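Local structure of BtGH115A (Bacteroides thetaiotaomicron, 5BY3) at residues N168-G173 with E217-F222; L573-L578 with W586-A591. The protein is a family GH115 4-O-methyl-alpha-glucuronidase with specificity for decorated arabinogalactans, probably releasing their 4-O-methylglucuronic acid side groups by hydrolysis. All blocks are in the same frame, centred on the assembly; numbering follows the deposited sequence.

Interaction 1 of 2, residues N168-G173 with E217-F222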
ATOM      1  N   ASN A 168      -5.867   7.528  -6.414  1.00 40.18           N
ATOM      2  CA  ASN A 168      -5.504   8.915  -6.042  1.00 38.35           C
ATOM      3  C   ASN A 168      -4.309   9.348  -6.842  1.00 37.91           C
ATOM      4  O   ASN A 168      -3.600   8.508  -7.362  1.00 42.37           O
ATOM      5  CB  ASN A 168      -5.096   8.957  -4.561  1.00 38.73           C
ATOM      6  CG  ASN A 168      -5.123  10.357  -3.957  1.00 37.56           C
ATOM      7  OD1 ASN A 168      -5.954  11.198  -4.315  1.00 40.43           O
ATOM      8  ND2 ASN A 168      -4.258  10.587  -2.985  1.00 37.85           N
ATOM      9  N   ASP A 169      -4.048  10.650  -6.941  1.00 37.83           N
ATOM     10  CA  ASP A 169      -2.881  11.125  -7.707  1.00 38.68           C
ATOM     11  C   ASP A 169      -2.839  10.569  -9.150  1.00 39.71           C
ATOM     12  O   ASP A 169      -1.752  10.330  -9.736  1.00 45.68           O
ATOM     13  CB  ASP A 169      -1.582  10.823  -6.942  1.00 37.37           C
ATOM     14  CG  ASP A 169      -1.553  11.470  -5.541  1.00 44.13           C
ATOM     15  OD1 ASP A 169      -1.786  12.710  -5.423  1.00 45.36           O
ATOM     16  OD2 ASP A 169      -1.291  10.738  -4.549  1.00 41.63           O
ATOM     17  N   GLU A 170      -4.041  10.424  -9.715  1.00 37.34           N
ATOM     18  CA  GLU A 170      -4.310   9.773 -10.982  1.00 39.74           C
ATOM     19  C   GLU A 170      -4.106  10.662 -12.220  1.00 38.80           C
ATOM     20  O   GLU A 170      -4.340  10.177 -13.346  1.00 39.75           O
ATOM     21  CB  GLU A 170      -5.749   9.188 -10.986  1.00 45.35           C
ATOM     22  CG  GLU A 170      -6.892  10.224 -11.098  1.00 49.13           C
ATOM     23  CD  GLU A 170      -7.413  10.787  -9.767  1.00 51.46           C
ATOM     24  OE1 GLU A 170      -6.663  10.812  -8.790  1.00 55.23           O
ATOM     25  OE2 GLU A 170      -8.596  11.213  -9.685  1.00 55.43           O
ATOM     26  N   ASP A 171      -3.683  11.923 -12.021  1.00 37.59           N
ATOM     27  CA  ASP A 171      -3.630  12.934 -13.105  1.00 41.38           C
ATOM     28  C   ASP A 171      -2.731  12.522 -14.277  1.00 44.62           C
ATOM     29  O   ASP A 171      -2.914  13.063 -15.370  1.00 47.30           O
ATOM     30  CB  ASP A 171      -3.107  14.318 -12.659  1.00 44.52           C
ATOM     31  CG  ASP A 171      -3.835  14.931 -11.448  1.00 44.66           C
ATOM     32  OD1 ASP A 171      -4.242  14.215 -10.513  1.00 45.94           O
ATOM     33  OD2 ASP A 171      -3.926  16.185 -11.412  1.00 43.73           O
ATOM     34  N   TRP A 172      -1.755  11.621 -14.037  1.00 43.36           N
ATOM     35  CA  TRP A 172      -0.685  11.293 -15.009  1.00 38.49           C
ATOM     36  C   TRP A 172      -0.630   9.810 -15.376  1.00 38.28           C
ATOM     37  O   TRP A 172       0.361   9.331 -15.899  1.00 39.51           O
ATOM     38  CB  TRP A 172       0.688  11.775 -14.522  1.00 36.71           C
ATOM     39  CG  TRP A 172       0.656  13.173 -14.071  1.00 42.76           C
ATOM     40  CD1 TRP A 172       0.895  14.276 -14.836  1.00 42.73           C
ATOM     41  CD2 TRP A 172       0.310  13.663 -12.750  1.00 43.39           C
ATOM     42  NE1 TRP A 172       0.718  15.430 -14.086  1.00 44.86           N
ATOM     43  CE2 TRP A 172       0.345  15.087 -12.811  1.00 48.50           C
ATOM     44  CE3 TRP A 172      -0.043  13.045 -11.546  1.00 39.92           C
ATOM     45  CZ2 TRP A 172       0.048  15.904 -11.700  1.00 43.99           C
ATOM     46  CZ3 TRP A 172      -0.337  13.853 -10.434  1.00 44.84           C
ATOM     47  CH2 TRP A 172      -0.275  15.268 -10.521  1.00 48.99           C
ATOM     48  N   GLY A 173      -1.711   9.087 -15.147  1.00 39.94           N
ATOM     49  CA  GLY A 173      -1.728   7.657 -15.413  1.00 39.94           C
ATOM     50  C   GLY A 173      -3.107   7.065 -15.578  1.00 41.76           C
ATOM     51  O   GLY A 173      -3.608   6.937 -16.693  1.00 45.40           O
ATOM     52  N   GLU A 217      -9.572  16.949  -8.773  1.00 64.80           N
ATOM     53  CA  GLU A 217     -10.211  18.009  -9.585  1.00 68.46           C
ATOM     54  C   GLU A 217     -10.213  17.711 -11.092  1.00 63.89           C
ATOM     55  O   GLU A 217     -11.231  17.907 -11.746  1.00 68.41           O
ATOM     56  CB  GLU A 217      -9.683  19.431  -9.244  1.00 77.78           C
ATOM     57  CG  GLU A 217      -8.177  19.574  -8.931  1.00 92.42           C
ATOM     58  CD  GLU A 217      -7.744  19.063  -7.538  1.00 90.45           C
ATOM     59  OE1 GLU A 217      -6.787  18.247  -7.466  1.00 81.28           O
ATOM     60  OE2 GLU A 217      -8.339  19.478  -6.514  1.00 84.13           O
ATOM     61  N   CYS A 218      -9.118  17.156 -11.611  1.00 58.53           N
ATOM     62  CA  CYS A 218      -9.037  16.656 -13.008  1.00 60.15           C
ATOM     63  C   CYS A 218      -9.996  15.511 -13.432  1.00 56.63           C
ATOM     64  O   CYS A 218     -10.078  15.187 -14.610  1.00 57.98           O
ATOM     65  CB  CYS A 218      -7.592  16.228 -13.319  1.00 60.74           C
ATOM     66  SG  CYS A 218      -7.086  14.657 -12.550  1.00 62.94           S
ATOM     67  N   THR A 219     -10.691  14.902 -12.476  1.00 51.51           N
ATOM     68  CA  THR A 219     -11.540  13.721 -12.714  1.00 52.66           C
ATOM     69  C   THR A 219     -13.058  13.998 -12.495  1.00 48.73           C
ATOM     70  O   THR A 219     -13.432  14.755 -11.608  1.00 48.14           O
ATOM     71  CB  THR A 219     -11.050  12.563 -11.804  1.00 47.94           C
ATOM     72  OG1 THR A 219      -9.765  12.158 -12.247  1.00 45.85           O
ATOM     73  CG2 THR A 219     -11.966  11.351 -11.822  1.00 47.80           C
ATOM     74  N   LEU A 220     -13.903  13.372 -13.302  1.00 43.87           N
ATOM     75  CA  LEU A 220     -15.349  13.397 -13.067  1.00 51.60           C
ATOM     76  C   LEU A 220     -15.714  12.637 -11.788  1.00 51.32           C
ATOM     77  O   LEU A 220     -15.437  11.437 -11.696  1.00 63.54           O
ATOM     78  CB  LEU A 220     -16.139  12.798 -14.247  1.00 46.92           C
ATOM     79  CG  LEU A 220     -17.640  13.151 -14.248  1.00 51.58           C
ATOM     80  CD1 LEU A 220     -17.859  14.628 -14.587  1.00 41.15           C
ATOM     81  CD2 LEU A 220     -18.440  12.237 -15.192  1.00 52.32           C
ATOM     82  N   PRO A 221     -16.342  13.320 -10.804  1.00 49.43           N
ATOM     83  CA  PRO A 221     -16.738  12.570  -9.604  1.00 46.65           C
ATOM     84  C   PRO A 221     -17.530  11.316  -9.909  1.00 46.20           C
ATOM     85  O   PRO A 221     -18.399  11.303 -10.798  1.00 46.86           O
ATOM     86  CB  PRO A 221     -17.561  13.584  -8.811  1.00 45.03           C
ATOM     87  CG  PRO A 221     -16.901  14.892  -9.159  1.00 47.12           C
ATOM     88  CD  PRO A 221     -16.522  14.782 -10.615  1.00 45.28           C
ATOM     89  N   PHE A 222     -17.181  10.263  -9.181  1.00 43.66           N
ATOM     90  CA  PHE A 222     -17.715   8.937  -9.375  1.00 45.59           C
ATOM     91  C   PHE A 222     -19.220   8.908  -9.523  1.00 51.02           C
ATOM     92  O   PHE A 222     -19.735   8.320 -10.474  1.00 49.53           O
ATOM     93  CB  PHE A 222     -17.319   8.049  -8.202  1.00 40.88           C
ATOM     94  CG  PHE A 222     -17.792   6.640  -8.323  1.00 41.19           C
ATOM     95  CD1 PHE A 222     -17.098   5.731  -9.086  1.00 40.77           C
ATOM     96  CD2 PHE A 222     -18.939   6.216  -7.649  1.00 47.77           C
ATOM     97  CE1 PHE A 222     -17.524   4.416  -9.185  1.00 41.09           C
ATOM     98  CE2 PHE A 222     -19.376   4.897  -7.749  1.00 47.76           C
ATOM     99  CZ  PHE A 222     -18.663   4.001  -8.527  1.00 45.47           C
TER
HETATM  100  O   HOH W   1      -6.252  17.476 -10.459  1.00 48.48           O
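Glu170 and Thr219 meet because the glutamate folds up on itself: CG is tucked between the backbone N and the carbonyl carbon (chi1 73°), and a further bend at chi2 (-89°) swings the carboxylate toward the neighbouring loop. Thr219 holds its hydroxyl beside its own backbone N, with CG2 taking the position anti to that N. The threonine OG1 donates to Glu170 OE2 at 3.0 Å, the one direct hydrogen bond between segments 168-173 and 217-222, although the exact place of OE2 is uncertain. With the same reservation, OE2 also appears to accept from the backbone N of His216 and, weakly, from that of Met215, just ahead of 217-222. Replacing Glu170 by alanine removes the carboxylate and would probably leave the Thr219 hydroxyl and the His216 amide without their common acceptor.

One residue on, Asp171 meets Cys218. The thiol SG lies against the aspartate carboxylate carbon, 3.4 Å from Asp171 CG, a packing contact with no hydrogen bond assigned. What fixes the carboxylate is polar: OD1 bonds to His216 ND1, while OD2 accepts a hydrogen bond from a water whose O is 2.8 Å away. That water also donates to Glu217 OE1 and accepts from Cys218 N, standing between two carboxylates whose nearest oxygens, Asp171 OD2 and Glu217 OE1, are 5.3 Å apart. Within 168-173, Asp171 CB sits 3.3 Å above the plane of the Trp172 ring, over its centre. Met175 of helix 174-182 packs on Glu170, Cys218 and Thr219 alike.

A bound nickel ion lies about 8 Å from the Glu170 side chain. These loops follow the first two strands, 162-166 and 210-212, of a TIM-type (beta/alpha)8 barrel, at the C-terminal strand ends where TIM-barrel enzymes carry their active sites.

Interaction 2 of 2, residues L573-L578 with W586-A591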
ATOM      1  N   LEU A 573      21.042  11.014 -12.205  1.00 40.59           N
ATOM      2  CA  LEU A 573      21.292  11.924 -11.106  1.00 40.77           C
ATOM      3  C   LEU A 573      22.677  11.708 -10.497  1.00 40.54           C
ATOM      4  O   LEU A 573      23.319  12.678 -10.100  1.00 36.80           O
ATOM      5  CB  LEU A 573      20.117  11.885 -10.064  1.00 41.83           C
ATOM      6  CG  LEU A 573      18.881  12.574 -10.694  1.00 43.83           C
ATOM      7  CD1 LEU A 573      17.560  11.869 -10.462  1.00 43.49           C
ATOM      8  CD2 LEU A 573      18.799  14.046 -10.338  1.00 37.53           C
ATOM      9  N   LEU A 574      23.158  10.463 -10.423  1.00 39.64           N
ATOM     10  CA  LEU A 574      24.500  10.276  -9.872  1.00 43.59           C
ATOM     11  C   LEU A 574      25.644  10.686 -10.816  1.00 45.08           C
ATOM     12  O   LEU A 574      26.611  11.296 -10.336  1.00 45.08           O
ATOM     13  CB  LEU A 574      24.698   8.893  -9.284  1.00 44.38           C
ATOM     14  CG  LEU A 574      23.865   8.726  -8.024  1.00 45.63           C
ATOM     15  CD1 LEU A 574      24.047   7.312  -7.505  1.00 46.39           C
ATOM     16  CD2 LEU A 574      24.258   9.746  -6.972  1.00 43.68           C
ATOM     17  N   TYR A 575      25.538  10.387 -12.125  1.00 39.97           N
ATOM     18  CA  TYR A 575      26.530  10.882 -13.100  1.00 45.62           C
ATOM     19  C   TYR A 575      26.520  12.404 -13.113  1.00 47.56           C
ATOM     20  O   TYR A 575      27.561  13.026 -13.186  1.00 46.68           O
ATOM     21  CB  TYR A 575      26.261  10.403 -14.524  1.00 48.35           C
ATOM     22  CG  TYR A 575      26.404   8.911 -14.818  1.00 47.23           C
ATOM     23  CD1 TYR A 575      27.375   8.127 -14.185  1.00 44.26           C
ATOM     24  CD2 TYR A 575      25.595   8.308 -15.813  1.00 49.30           C
ATOM     25  CE1 TYR A 575      27.495   6.773 -14.465  1.00 50.47           C
ATOM     26  CE2 TYR A 575      25.715   6.957 -16.122  1.00 56.59           C
ATOM     27  CZ  TYR A 575      26.666   6.187 -15.453  1.00 60.38           C
ATOM     28  OH  TYR A 575      26.771   4.838 -15.766  1.00 66.93           O
ATOM     29  N   ALA A 576      25.322  12.989 -13.028  1.00 49.08           N
ATOM     30  CA  ALA A 576      25.157  14.429 -12.911  1.00 48.32           C
ATOM     31  C   ALA A 576      25.938  15.003 -11.720  1.00 51.07           C
ATOM     32  O   ALA A 576      26.569  16.088 -11.843  1.00 50.13           O
ATOM     33  CB  ALA A 576      23.683  14.776 -12.806  1.00 48.82           C
ATOM     34  N   GLN A 577      25.906  14.281 -10.586  1.00 42.48           N
ATOM     35  CA  GLN A 577      26.616  14.734  -9.387  1.00 41.77           C
ATOM     36  C   GLN A 577      28.138  14.636  -9.589  1.00 44.56           C
ATOM     37  O   GLN A 577      28.880  15.559  -9.218  1.00 43.79           O
ATOM     38  CB  GLN A 577      26.165  13.984  -8.135  1.00 39.02           C
ATOM     39  CG  GLN A 577      27.046  14.232  -6.914  1.00 38.12           C
ATOM     40  CD  GLN A 577      26.368  13.908  -5.605  1.00 39.87           C
ATOM     41  OE1 GLN A 577      25.152  13.727  -5.543  1.00 41.55           O
ATOM     42  NE2 GLN A 577      27.147  13.849  -4.546  1.00 36.97           N
ATOM     43  N   LEU A 578      28.588  13.519 -10.174  1.00 45.71           N
ATOM     44  CA  LEU A 578      30.004  13.338 -10.529  1.00 42.80           C
ATOM     45  C   LEU A 578      30.447  14.368 -11.564  1.00 44.79           C
ATOM     46  O   LEU A 578      31.548  14.886 -11.439  1.00 45.53           O
ATOM     47  CB  LEU A 578      30.294  11.932 -11.018  1.00 40.65           C
ATOM     48  CG  LEU A 578      30.073  10.769 -10.053  1.00 39.74           C
ATOM     49  CD1 LEU A 578      30.126   9.489 -10.850  1.00 39.13           C
ATOM     50  CD2 LEU A 578      31.047  10.763  -8.886  1.00 39.83           C
ATOM     51  N   TRP A 586      28.933  14.893 -18.636  1.00 61.11           N
ATOM     52  CA  TRP A 586      27.520  15.236 -18.598  1.00 60.92           C
ATOM     53  C   TRP A 586      26.620  14.475 -19.562  1.00 65.43           C
ATOM     54  O   TRP A 586      25.408  14.334 -19.315  1.00 62.32           O
ATOM     55  CB  TRP A 586      27.372  16.719 -18.860  1.00 58.35           C
ATOM     56  CG  TRP A 586      27.663  17.563 -17.673  1.00 59.67           C
ATOM     57  CD1 TRP A 586      28.788  18.306 -17.443  1.00 52.08           C
ATOM     58  CD2 TRP A 586      26.797  17.765 -16.539  1.00 57.29           C
ATOM     59  NE1 TRP A 586      28.674  18.963 -16.238  1.00 54.14           N
ATOM     60  CE2 TRP A 586      27.461  18.662 -15.664  1.00 54.53           C
ATOM     61  CE3 TRP A 586      25.522  17.272 -16.180  1.00 48.63           C
ATOM     62  CZ2 TRP A 586      26.900  19.074 -14.434  1.00 52.39           C
ATOM     63  CZ3 TRP A 586      24.941  17.714 -14.967  1.00 49.34           C
ATOM     64  CH2 TRP A 586      25.638  18.591 -14.108  1.00 52.53           C
ATOM     65  N   GLU A 587      27.219  14.005 -20.655  1.00 66.70           N
ATOM     66  CA  GLU A 587      26.507  13.262 -21.674  1.00 67.77           C
ATOM     67  C   GLU A 587      25.960  11.934 -21.148  1.00 59.44           C
ATOM     68  O   GLU A 587      24.927  11.466 -21.613  1.00 53.79           O
ATOM     69  CB  GLU A 587      27.375  13.077 -22.918  1.00 75.98           C
ATOM     70  CG  GLU A 587      27.214  14.204 -23.946  1.00 92.84           C
ATOM     71  CD  GLU A 587      25.933  14.115 -24.803  1.00101.11           C
ATOM     72  OE1 GLU A 587      25.557  15.140 -25.422  1.00102.81           O
ATOM     73  OE2 GLU A 587      25.291  13.037 -24.878  1.00101.91           O
ATOM     74  N   LYS A 588      26.634  11.352 -20.163  1.00 55.79           N
ATOM     75  CA  LYS A 588      26.157  10.114 -19.548  1.00 57.59           C
ATOM     76  C   LYS A 588      24.820  10.334 -18.811  1.00 59.51           C
ATOM     77  O   LYS A 588      23.944   9.445 -18.804  1.00 54.23           O
ATOM     78  CB  LYS A 588      27.196   9.551 -18.591  1.00 58.55           C
ATOM     79  CG  LYS A 588      28.443   9.019 -19.263  1.00 53.36           C
ATOM     80  CD  LYS A 588      29.064   7.950 -18.401  1.00 53.36           C
ATOM     81  CE  LYS A 588      29.622   6.814 -19.257  1.00 57.92           C
ATOM     82  NZ  LYS A 588      30.501   5.907 -18.459  1.00 53.62           N
ATOM     83  N   SER A 589      24.658  11.536 -18.244  1.00 56.65           N
ATOM     84  CA  SER A 589      23.430  11.910 -17.533  1.00 54.11           C
ATOM     85  C   SER A 589      22.269  12.028 -18.486  1.00 52.81           C
ATOM     86  O   SER A 589      21.176  11.499 -18.220  1.00 54.18           O
ATOM     87  CB  SER A 589      23.613  13.209 -16.768  1.00 53.54           C
ATOM     88  OG  SER A 589      22.401  13.574 -16.153  1.00 62.65           O
ATOM     89  N   ASP A 590      22.517  12.716 -19.601  1.00 52.00           N
ATOM     90  CA  ASP A 590      21.539  12.839 -20.674  1.00 51.36           C
ATOM     91  C   ASP A 590      21.191  11.481 -21.274  1.00 51.16           C
ATOM     92  O   ASP A 590      20.018  11.202 -21.518  1.00 59.08           O
ATOM     93  CB  ASP A 590      21.985  13.863 -21.731  1.00 54.62           C
ATOM     94  CG  ASP A 590      21.814  15.344 -21.262  1.00 63.52           C
ATOM     95  OD1 ASP A 590      20.910  15.658 -20.447  1.00 60.72           O
ATOM     96  OD2 ASP A 590      22.581  16.212 -21.735  1.00 60.13           O
ATOM     97  N   ALA A 591      22.183  10.622 -21.470  1.00 44.56           N
ATOM     98  CA  ALA A 591      21.916   9.309 -22.051  1.00 52.23           C
ATOM     99  C   ALA A 591      20.965   8.481 -21.157  1.00 50.12           C
ATOM    100  O   ALA A 591      19.996   7.856 -21.649  1.00 50.53           O
ATOM    101  CB  ALA A 591      23.215   8.554 -22.353  1.00 48.28           C
TER
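A tight antiparallel helical hairpin brings Tyr575 and Ala576 of helix 552-580 against Trp586, Lys588 and Ser589 of segment 586-591, which leads into helix 587-603. The two short helical segments run at 168° to each other, and their axes approach to 8.0 Å. The backbones come nearest at Tyr575 CA and Ser589 CA, 5.5 Å apart. Beside that point the small side chains of Ala576 and Ser589 probably help the close fit, Ala576 CB resting 3.8 Å from Ser589 OG. That hydroxyl is turned anti to its backbone N (chi1 177°), and it bonds to the carbonyl O of Lys572, one turn back on the partner helix, so a polar group buried in the interface is satisfied across it.

On one side of this seam the lysine is laid over the tyrosine. Lys588 CB touches the ring at Tyr575 CD2, 3.4 Å away, and the aliphatic chain then carries CD above the ring centre, 4.1 Å from the centroid of the Tyr575 ring. With CD just 9° off the ring normal, this is a CH-pi contact made by the methylene chain.

On the other side comes Trp586. Its CB leads away from helix 552-580, yet the indole returns to it and brings its six-membered ring onto Ala576. The ring approaches at a slant, CZ3 lying 3.9 Å from Ala576 CB and CH2 3.5 Å from Ala576 O. No hydrogen bond joins the two segments themselves.

The indole also packs on Ala579 and Arg580 further along helix 552-580, and it touches Arg630, which forms a salt bridge with Asp590. Helix 523-543 also packs on helix 552-580, with Leu530 against Tyr575 and Ile526 against both Leu574 and Gln577.

Interaction 1 and interaction 2 hold different elements, and their nearest atoms are about 17 Å apart, with no touch between them. Both are partly buried, but the centre of interaction 1 lies about 18 Å from the centre of the chain and that of interaction 2 about 32 Å from it. In the first, two irregular loops on the barrel are joined by carboxylates, a hydroxyl, a water and His216, over a modest shared surface. In the second, two helices adjacent in sequence bury more area through methylenes, a methyl and aromatic rings. The helical pair is mainly apolar and CH-pi packing, with one buried hydroxyl bonded to the other helix, whereas the loop pair is polar and close to the nickel site.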